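Local structure of transcriptional regulator (Aquifex aeolicus, 2EH3) at residues Lys59-Leu64 against Leu81-Arg86; Ile53-His58 against Phe109-Asp114. The protein probably binds DNA through an N-terminal helix-turn-helix domain and regulates transcription, as other TetR/AcrR-family repressors do. All blocks are in the same frame, centred on the assembly; numbering follows the deposited sequence.

Contact 1 of 2, residues Lys59-Leu64 against Leu81-Arg86; sequences KKIISL and LEVLYR. With MG (magnesium ion), chain C.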
ATOM      1  N   LYS A  59       4.052  18.220  -7.616  1.00 17.38           N
ATOM      2  CA  LYS A  59       3.653  19.534  -8.117  1.00 16.78           C
ATOM      3  C   LYS A  59       2.535  19.426  -9.129  1.00 15.86           C
ATOM      4  O   LYS A  59       1.703  20.331  -9.198  1.00 14.83           O
ATOM      5  CB  LYS A  59       4.849  20.287  -8.700  1.00 18.66           C
ATOM      6  CG  LYS A  59       5.658  20.968  -7.615  1.00 22.05           C
ATOM      7  CD  LYS A  59       6.995  21.474  -8.114  1.00 26.32           C
ATOM      8  CE  LYS A  59       7.626  22.360  -7.071  1.00 28.26           C
ATOM      9  NZ  LYS A  59       7.524  21.751  -5.714  1.00 29.73           N
ATOM     10  N   LYS A  60       2.505  18.347  -9.917  1.00 15.69           N
ATOM     11  CA  LYS A  60       1.420  18.167 -10.883  1.00 15.35           C
ATOM     12  C   LYS A  60       0.135  17.920 -10.097  1.00 15.52           C
ATOM     13  O   LYS A  60      -0.954  18.309 -10.540  1.00 17.62           O
ATOM     14  CB  LYS A  60       1.687  16.971 -11.822  1.00 16.24           C
ATOM     15  CG  LYS A  60       2.788  17.250 -12.821  1.00 19.53           C
ATOM     16  CD  LYS A  60       3.174  16.016 -13.628  1.00 21.09           C
ATOM     17  CE  LYS A  60       4.401  16.335 -14.482  1.00 22.99           C
ATOM     18  NZ  LYS A  60       5.078  15.131 -15.046  1.00 25.63           N
ATOM     19  N   ILE A  61       0.263  17.270  -8.937  1.00 16.53           N
ATOM     20  CA  ILE A  61      -0.897  16.990  -8.100  1.00 15.35           C
ATOM     21  C   ILE A  61      -1.401  18.280  -7.467  1.00 14.97           C
ATOM     22  O   ILE A  61      -2.612  18.534  -7.426  1.00 15.29           O
ATOM     23  CB  ILE A  61      -0.557  15.956  -7.004  1.00 16.03           C
ATOM     24  CG1 ILE A  61      -0.182  14.624  -7.671  1.00 17.67           C
ATOM     25  CG2 ILE A  61      -1.758  15.748  -6.078  1.00 16.24           C
ATOM     26  CD1 ILE A  61      -1.262  14.043  -8.552  1.00 20.05           C
ATOM     27  N   ILE A  62      -0.478  19.095  -6.975  1.00 15.71           N
ATOM     28  CA  ILE A  62      -0.868  20.380  -6.400  1.00 15.25           C
ATOM     29  C   ILE A  62      -1.598  21.183  -7.484  1.00 15.78           C
ATOM     30  O   ILE A  62      -2.656  21.763  -7.218  1.00 14.49           O
ATOM     31  CB  ILE A  62       0.367  21.148  -5.902  1.00 16.20           C
ATOM     32  CG1 ILE A  62       0.955  20.387  -4.713  1.00 16.79           C
ATOM     33  CG2 ILE A  62       0.010  22.601  -5.515  1.00 17.68           C
ATOM     34  CD1 ILE A  62       2.211  21.036  -4.134  1.00 17.56           C
ATOM     35  N   SER A  63      -1.037  21.222  -8.693  1.00 15.53           N
ATOM     36  CA  SER A  63      -1.673  21.945  -9.805  1.00 16.83           C
ATOM     37  C   SER A  63      -3.070  21.418 -10.091  1.00 16.40           C
ATOM     38  O   SER A  63      -4.000  22.196 -10.335  1.00 15.03           O
ATOM     39  CB  SER A  63      -0.835  21.820 -11.082  1.00 18.29           C
ATOM     40  OG  SER A  63       0.357  22.554 -10.937  1.00 22.52           O
ATOM     41  N   LEU A  64      -3.216  20.095 -10.078  1.00 16.13           N
ATOM     42  CA  LEU A  64      -4.506  19.477 -10.323  1.00 18.05           C
ATOM     43  C   LEU A  64      -5.556  20.022  -9.345  1.00 17.27           C
ATOM     44  O   LEU A  64      -6.665  20.392  -9.751  1.00 18.20           O
ATOM     45  CB  LEU A  64      -4.389  17.953 -10.178  1.00 20.79           C
ATOM     46  CG  LEU A  64      -5.675  17.129 -10.305  1.00 25.04           C
ATOM     47  CD1 LEU A  64      -5.413  15.908 -11.176  1.00 24.56           C
ATOM     48  CD2 LEU A  64      -6.156  16.701  -8.943  1.00 25.27           C
ATOM     49  N   LEU A  81      -7.084  10.465 -11.103  1.00  8.57           N
ATOM     50  CA  LEU A  81      -6.727   9.149 -11.622  1.00  9.72           C
ATOM     51  C   LEU A  81      -6.017   9.256 -12.970  1.00 11.17           C
ATOM     52  O   LEU A  81      -5.056   8.539 -13.223  1.00 10.63           O
ATOM     53  CB  LEU A  81      -7.985   8.279 -11.752  1.00  9.90           C
ATOM     54  CG  LEU A  81      -7.807   6.937 -12.486  1.00  9.74           C
ATOM     55  CD1 LEU A  81      -6.840   6.016 -11.768  1.00 12.96           C
ATOM     56  CD2 LEU A  81      -9.189   6.269 -12.607  1.00 12.60           C
ATOM     57  N   GLU A  82      -6.462  10.163 -13.837  1.00  9.84           N
ATOM     58  CA  GLU A  82      -5.805  10.280 -15.123  1.00 11.58           C
ATOM     59  C   GLU A  82      -4.329  10.682 -14.965  1.00 11.00           C
ATOM     60  O   GLU A  82      -3.457  10.118 -15.635  1.00 12.81           O
ATOM     61  CB  GLU A  82      -6.553  11.291 -15.988  1.00 10.73           C
ATOM     62  CG  GLU A  82      -7.877  10.748 -16.502  1.00 10.40           C
ATOM     63  CD  GLU A  82      -8.788  11.833 -17.014  1.00  9.19           C
ATOM     64  OE1 GLU A  82      -8.467  13.021 -16.787  1.00 10.25           O
ATOM     65  OE2 GLU A  82      -9.855  11.530 -17.620  1.00  9.37           O
ATOM     66  N   VAL A  83      -4.057  11.643 -14.079  1.00 12.66           N
ATOM     67  CA  VAL A  83      -2.679  12.078 -13.848  1.00 12.51           C
ATOM     68  C   VAL A  83      -1.870  10.943 -13.239  1.00 12.15           C
ATOM     69  O   VAL A  83      -0.762  10.681 -13.696  1.00 12.55           O
ATOM     70  CB  VAL A  83      -2.624  13.318 -12.933  1.00 14.79           C
ATOM     71  CG1 VAL A  83      -1.175  13.580 -12.451  1.00 17.46           C
ATOM     72  CG2 VAL A  83      -3.176  14.523 -13.710  1.00 18.37           C
ATOM     73  N   LEU A  84      -2.405  10.260 -12.227  1.00 11.20           N
ATOM     74  CA  LEU A  84      -1.639   9.157 -11.651  1.00 12.81           C
ATOM     75  C   LEU A  84      -1.318   8.100 -12.716  1.00 12.44           C
ATOM     76  O   LEU A  84      -0.218   7.535 -12.726  1.00 13.00           O
ATOM     77  CB  LEU A  84      -2.396   8.510 -10.506  1.00 12.87           C
ATOM     78  CG  LEU A  84      -2.643   9.393  -9.279  1.00 13.98           C
ATOM     79  CD1 LEU A  84      -3.548   8.662  -8.291  1.00 14.59           C
ATOM     80  CD2 LEU A  84      -1.313   9.750  -8.633  1.00 15.99           C
ATOM     81  N   TYR A  85      -2.277   7.832 -13.619  1.00 11.52           N
ATOM     82  CA  TYR A  85      -2.069   6.829 -14.654  1.00 12.27           C
ATOM     83  C   TYR A  85      -0.974   7.279 -15.621  1.00 12.66           C
ATOM     84  O   TYR A  85      -0.113   6.482 -15.984  1.00 14.19           O
ATOM     85  CB  TYR A  85      -3.382   6.551 -15.413  1.00 12.12           C
ATOM     86  CG  TYR A  85      -3.324   5.310 -16.273  1.00 10.72           C
ATOM     87  CD1 TYR A  85      -3.664   4.054 -15.746  1.00 13.26           C
ATOM     88  CD2 TYR A  85      -2.878   5.385 -17.584  1.00 13.14           C
ATOM     89  CE1 TYR A  85      -3.557   2.876 -16.530  1.00 15.18           C
ATOM     90  CE2 TYR A  85      -2.759   4.215 -18.380  1.00 14.04           C
ATOM     91  CZ  TYR A  85      -3.104   2.980 -17.836  1.00 15.77           C
ATOM     92  OH  TYR A  85      -3.001   1.850 -18.607  1.00 18.40           O
ATOM     93  N   ARG A  86      -1.014   8.539 -16.047  1.00 14.28           N
ATOM     94  CA  ARG A  86       0.027   9.081 -16.939  1.00 14.54           C
ATOM     95  C   ARG A  86       1.395   9.001 -16.241  1.00 14.99           C
ATOM     96  O   ARG A  86       2.416   8.737 -16.888  1.00 14.93           O
ATOM     97  CB  ARG A  86      -0.243  10.553 -17.278  1.00 19.34           C
ATOM     98  CG  ARG A  86      -1.471  10.822 -18.137  1.00 25.36           C
ATOM     99  CD  ARG A  86      -1.348  12.170 -18.863  1.00 29.14           C
ATOM    100  NE  ARG A  86      -1.002  13.293 -17.988  1.00 33.03           N
ATOM    101  CZ  ARG A  86      -1.876  13.990 -17.265  1.00 35.15           C
ATOM    102  NH1 ARG A  86      -3.169  13.689 -17.304  1.00 36.74           N
ATOM    103  NH2 ARG A  86      -1.458  14.996 -16.510  1.00 37.86           N
TER
HETATM  104 MG    MG C1002     -11.723  12.881 -18.562  1.00  4.14          MG
HETATM  105  O   HOH W   1     -10.957  14.129 -16.716  1.00  9.20           O
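In the all-helical TetR-like fold of this regulator, antiparallel packing of helix 46-67 on helix 73-86 brings Ile-61 and Leu-64 against Val-83. The segment axes run 10.7 Å apart at 163°, and Val-83 points toward the other helix, its two methyls going to different partners. CG1, anti to the backbone N (chi1 168°), meets Ile-61 CD1 at 3.9 Å, the two side chains crossing obliquely. CG2 takes the other neighbour, Leu-64 CD1, at 3.7 Å, and here the two side chains run antiparallel to one another. Ile-61 CD1 also approaches Leu-84 CD2, at 4.3 Å. Such an apolar seam ties the long helix that begins just after the predicted helix-turn-helix (24-43) to helix 73-86; Leu-84 carries the packing on to Leu-142 of helix 131-152. At the margin, CB of Lys-60 lies near Val-83 CG1, while its NZ forms a salt bridge with Glu-87. One residue before Val-83, Glu-82 has an extended chain and binds a magnesium ion through OE2 at 2.5 Å, with Glu-78 as a further ligand. Glu-82 OE1 accepts a hydrogen bond of 2.7 Å from water 1, itself bound to the metal.

Contact 2 of 2, residues Ile53-His58 against Phe109-Asp114; sequences IIERTH and FEKIED
Lys-111 reaches across from helix 105-126 to lie over one face of the His-58 ring, in a polar junction between two nearly parallel helices of the TetR-like fold. The segment axes stand 11.6 Å apart, a separation spanned by Lys-111, Glu-55 and the His-58/Asp-114 pair. Lys-111 CD sits 3.8 Å from the centroid of the His-58 ring, a CH-pi contact offset toward the rim, and the bend at chi2 (-47°) sets CD in that place. Beyond the ring, Lys-111 NZ makes a salt bridge of 2.7 Å with Glu-55 OE1, approaching from above the carboxylate plane, and the glutamate and lysine chains lie roughly perpendicular. Nearer the backbone, Lys-111 CG packs on Ile-54 CG2 at 4.1 Å. His-58 projects with CG anti to its backbone N, and its far edge meets Asp-114: His-58 NE2 donates to Asp-114 OD2 over 2.7 Å, with a bent N-H...O angle of 141°. An alanine in place of His-58 would probably leave Asp-114 without this donor and the lysine methylenes without the ring they pack on. OD2 also forms a salt bridge with Arg-118 and OD1 one with Arg-117, which would tend to stabilise the negative charge. Asp-114 OD2 lies close to the imidazole plane, yet the carboxylate itself is turned 84° from the ring.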
ATOM      1  N   ILE A  53      12.319  13.955  -8.576  1.00 13.30           N
ATOM      2  CA  ILE A  53      11.371  13.191  -9.389  1.00 12.50           C
ATOM      3  C   ILE A  53      10.017  13.194  -8.686  1.00 14.87           C
ATOM      4  O   ILE A  53       8.978  13.446  -9.305  1.00 15.15           O
ATOM      5  CB  ILE A  53      11.842  11.711  -9.568  1.00 13.13           C
ATOM      6  CG1 ILE A  53      13.036  11.665 -10.521  1.00 14.04           C
ATOM      7  CG2 ILE A  53      10.708  10.845 -10.100  1.00 15.19           C
ATOM      8  CD1 ILE A  53      13.597  10.269 -10.700  1.00 14.10           C
ATOM      9  N   ILE A  54      10.041  12.906  -7.387  1.00 14.84           N
ATOM     10  CA  ILE A  54       8.814  12.884  -6.613  1.00 14.93           C
ATOM     11  C   ILE A  54       8.219  14.275  -6.514  1.00 16.74           C
ATOM     12  O   ILE A  54       7.003  14.456  -6.725  1.00 17.66           O
ATOM     13  CB  ILE A  54       9.083  12.312  -5.201  1.00 14.13           C
ATOM     14  CG1 ILE A  54       9.619  10.874  -5.334  1.00 16.04           C
ATOM     15  CG2 ILE A  54       7.803  12.365  -4.338  1.00 13.21           C
ATOM     16  CD1 ILE A  54       8.665   9.883  -6.024  1.00 16.83           C
ATOM     17  N   GLU A  55       9.068  15.259  -6.224  1.00 17.83           N
ATOM     18  CA  GLU A  55       8.612  16.639  -6.080  1.00 20.34           C
ATOM     19  C   GLU A  55       7.906  17.149  -7.336  1.00 20.53           C
ATOM     20  O   GLU A  55       6.887  17.856  -7.253  1.00 19.05           O
ATOM     21  CB  GLU A  55       9.793  17.543  -5.742  1.00 21.28           C
ATOM     22  CG  GLU A  55       9.408  18.887  -5.159  1.00 24.75           C
ATOM     23  CD  GLU A  55       8.884  18.781  -3.738  1.00 26.17           C
ATOM     24  OE1 GLU A  55       8.967  17.685  -3.139  1.00 27.79           O
ATOM     25  OE2 GLU A  55       8.398  19.805  -3.217  1.00 29.52           O
ATOM     26  N   ARG A  56       8.432  16.799  -8.503  1.00 20.77           N
ATOM     27  CA  ARG A  56       7.811  17.262  -9.734  1.00 19.01           C
ATOM     28  C   ARG A  56       6.452  16.604  -9.980  1.00 19.79           C
ATOM     29  O   ARG A  56       5.535  17.265 -10.477  1.00 18.89           O
ATOM     30  CB  ARG A  56       8.756  17.062 -10.911  1.00 19.69           C
ATOM     31  CG  ARG A  56       9.897  18.045 -10.878  1.00 20.40           C
ATOM     32  CD  ARG A  56      10.750  17.913 -12.117  1.00 20.02           C
ATOM     33  NE  ARG A  56      11.800  18.921 -12.113  1.00 19.56           N
ATOM     34  CZ  ARG A  56      12.271  19.505 -13.205  1.00 19.96           C
ATOM     35  NH1 ARG A  56      11.791  19.177 -14.398  1.00 21.07           N
ATOM     36  NH2 ARG A  56      13.209  20.426 -13.096  1.00 21.77           N
ATOM     37  N   THR A  57       6.296  15.325  -9.617  1.00 18.81           N
ATOM     38  CA  THR A  57       4.995  14.687  -9.804  1.00 17.95           C
ATOM     39  C   THR A  57       4.030  15.243  -8.745  1.00 17.07           C
ATOM     40  O   THR A  57       2.846  15.452  -9.029  1.00 18.62           O
ATOM     41  CB  THR A  57       5.088  13.129  -9.738  1.00 19.03           C
ATOM     42  OG1 THR A  57       5.822  12.657 -10.876  1.00 20.70           O
ATOM     43  CG2 THR A  57       3.712  12.498  -9.810  1.00 20.01           C
ATOM     44  N   HIS A  58       4.532  15.521  -7.551  1.00 16.81           N
ATOM     45  CA  HIS A  58       3.686  16.098  -6.494  1.00 17.05           C
ATOM     46  C   HIS A  58       3.178  17.454  -6.970  1.00 17.43           C
ATOM     47  O   HIS A  58       2.018  17.810  -6.739  1.00 15.88           O
ATOM     48  CB  HIS A  58       4.489  16.305  -5.208  1.00 18.73           C
ATOM     49  CG  HIS A  58       3.691  16.897  -4.081  1.00 18.74           C
ATOM     50  ND1 HIS A  58       4.231  17.784  -3.176  1.00 18.92           N
ATOM     51  CD2 HIS A  58       2.404  16.713  -3.700  1.00 20.87           C
ATOM     52  CE1 HIS A  58       3.315  18.118  -2.285  1.00 20.16           C
ATOM     53  NE2 HIS A  58       2.198  17.482  -2.577  1.00 19.68           N
ATOM     54  N   PHE A 109       5.008   9.143   3.102  1.00 13.50           N
ATOM     55  CA  PHE A 109       3.896   9.604   3.937  1.00 12.99           C
ATOM     56  C   PHE A 109       3.652  11.109   3.915  1.00 14.14           C
ATOM     57  O   PHE A 109       2.491  11.553   4.027  1.00 15.21           O
ATOM     58  CB  PHE A 109       4.052   9.074   5.370  1.00 12.19           C
ATOM     59  CG  PHE A 109       3.735   7.608   5.490  1.00 12.09           C
ATOM     60  CD1 PHE A 109       2.461   7.136   5.148  1.00 15.06           C
ATOM     61  CD2 PHE A 109       4.711   6.686   5.888  1.00 13.26           C
ATOM     62  CE1 PHE A 109       2.157   5.766   5.196  1.00 13.92           C
ATOM     63  CE2 PHE A 109       4.414   5.299   5.942  1.00 14.55           C
ATOM     64  CZ  PHE A 109       3.134   4.843   5.588  1.00 14.38           C
ATOM     65  N   GLU A 110       4.708  11.902   3.749  1.00 13.87           N
ATOM     66  CA  GLU A 110       4.542  13.350   3.713  1.00 16.07           C
ATOM     67  C   GLU A 110       3.686  13.757   2.521  1.00 15.69           C
ATOM     68  O   GLU A 110       2.754  14.564   2.653  1.00 14.60           O
ATOM     69  CB  GLU A 110       5.919  14.038   3.648  1.00 19.29           C
ATOM     70  CG  GLU A 110       6.595  14.151   5.015  1.00 24.65           C
ATOM     71  CD  GLU A 110       8.108  14.363   4.931  1.00 28.78           C
ATOM     72  OE1 GLU A 110       8.593  14.851   3.882  1.00 31.07           O
ATOM     73  OE2 GLU A 110       8.815  14.047   5.923  1.00 29.43           O
ATOM     74  N   LYS A 111       3.965  13.178   1.365  1.00 13.71           N
ATOM     75  CA  LYS A 111       3.242  13.491   0.150  1.00 14.32           C
ATOM     76  C   LYS A 111       1.809  13.031   0.189  1.00 14.31           C
ATOM     77  O   LYS A 111       0.921  13.722  -0.317  1.00 15.28           O
ATOM     78  CB  LYS A 111       3.955  12.870  -1.061  1.00 14.53           C
ATOM     79  CG  LYS A 111       5.320  13.453  -1.300  1.00 17.72           C
ATOM     80  CD  LYS A 111       5.312  14.993  -1.253  1.00 20.69           C
ATOM     81  CE  LYS A 111       6.658  15.530  -1.721  1.00 21.59           C
ATOM     82  NZ  LYS A 111       6.780  17.014  -1.645  1.00 23.03           N
ATOM     83  N   ILE A 112       1.571  11.865   0.782  1.00 13.86           N
ATOM     84  CA  ILE A 112       0.216  11.346   0.887  1.00 14.72           C
ATOM     85  C   ILE A 112      -0.571  12.265   1.798  1.00 14.67           C
ATOM     86  O   ILE A 112      -1.703  12.639   1.485  1.00 15.40           O
ATOM     87  CB  ILE A 112       0.168   9.928   1.498  1.00 16.08           C
ATOM     88  CG1 ILE A 112       0.875   8.929   0.575  1.00 18.01           C
ATOM     89  CG2 ILE A 112      -1.309   9.539   1.769  1.00 17.44           C
ATOM     90  CD1 ILE A 112       0.093   8.581  -0.689  1.00 19.46           C
ATOM     91  N   GLU A 113       0.037  12.630   2.922  1.00 15.91           N
ATOM     92  CA  GLU A 113      -0.640  13.500   3.881  1.00 15.84           C
ATOM     93  C   GLU A 113      -0.983  14.822   3.229  1.00 16.08           C
ATOM     94  O   GLU A 113      -2.062  15.364   3.473  1.00 15.42           O
ATOM     95  CB  GLU A 113       0.256  13.733   5.105  1.00 18.62           C
ATOM     96  CG  GLU A 113      -0.303  14.689   6.160  1.00 23.19           C
ATOM     97  CD  GLU A 113      -1.680  14.282   6.657  1.00 26.45           C
ATOM     98  OE1 GLU A 113      -1.969  13.071   6.662  1.00 28.05           O
ATOM     99  OE2 GLU A 113      -2.469  15.177   7.059  1.00 29.83           O
ATOM    100  N   ASP A 114      -0.077  15.345   2.402  1.00 14.22           N
ATOM    101  CA  ASP A 114      -0.356  16.618   1.748  1.00 15.66           C
ATOM    102  C   ASP A 114      -1.513  16.481   0.787  1.00 15.74           C
ATOM    103  O   ASP A 114      -2.393  17.351   0.742  1.00 15.71           O
ATOM    104  CB  ASP A 114       0.843  17.150   0.968  1.00 18.31           C
ATOM    105  CG  ASP A 114       0.571  18.530   0.375  1.00 20.51           C
ATOM    106  OD1 ASP A 114       0.436  19.496   1.154  1.00 23.55           O
ATOM    107  OD2 ASP A 114       0.462  18.647  -0.862  1.00 23.18           O
TER

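How the contacts relate
Both contacts draw on helix 46-67, which offers successive turns to different neighbours: residues 53-58 to helix 105-126 and residues 59-64 to helix 73-86. Their centres are about 11 Å apart, and they touch where Ile-62 CG1 of contact 1 lies 4.3 Å from Asp-114 OD2 of contact 2. The first is an apolar seam, the second a charged junction nearer the surface. Only contact 1 reaches a metal site, through Glu-82; the side chain of Leu-64 is about 9 Å from that of Glu-78 and about 10 Å from that of Glu-75. Contact 2 lies apart from the magnesium ions, but Phe-109 and Ile-112 on its second segment meet His-148 of the second subunit.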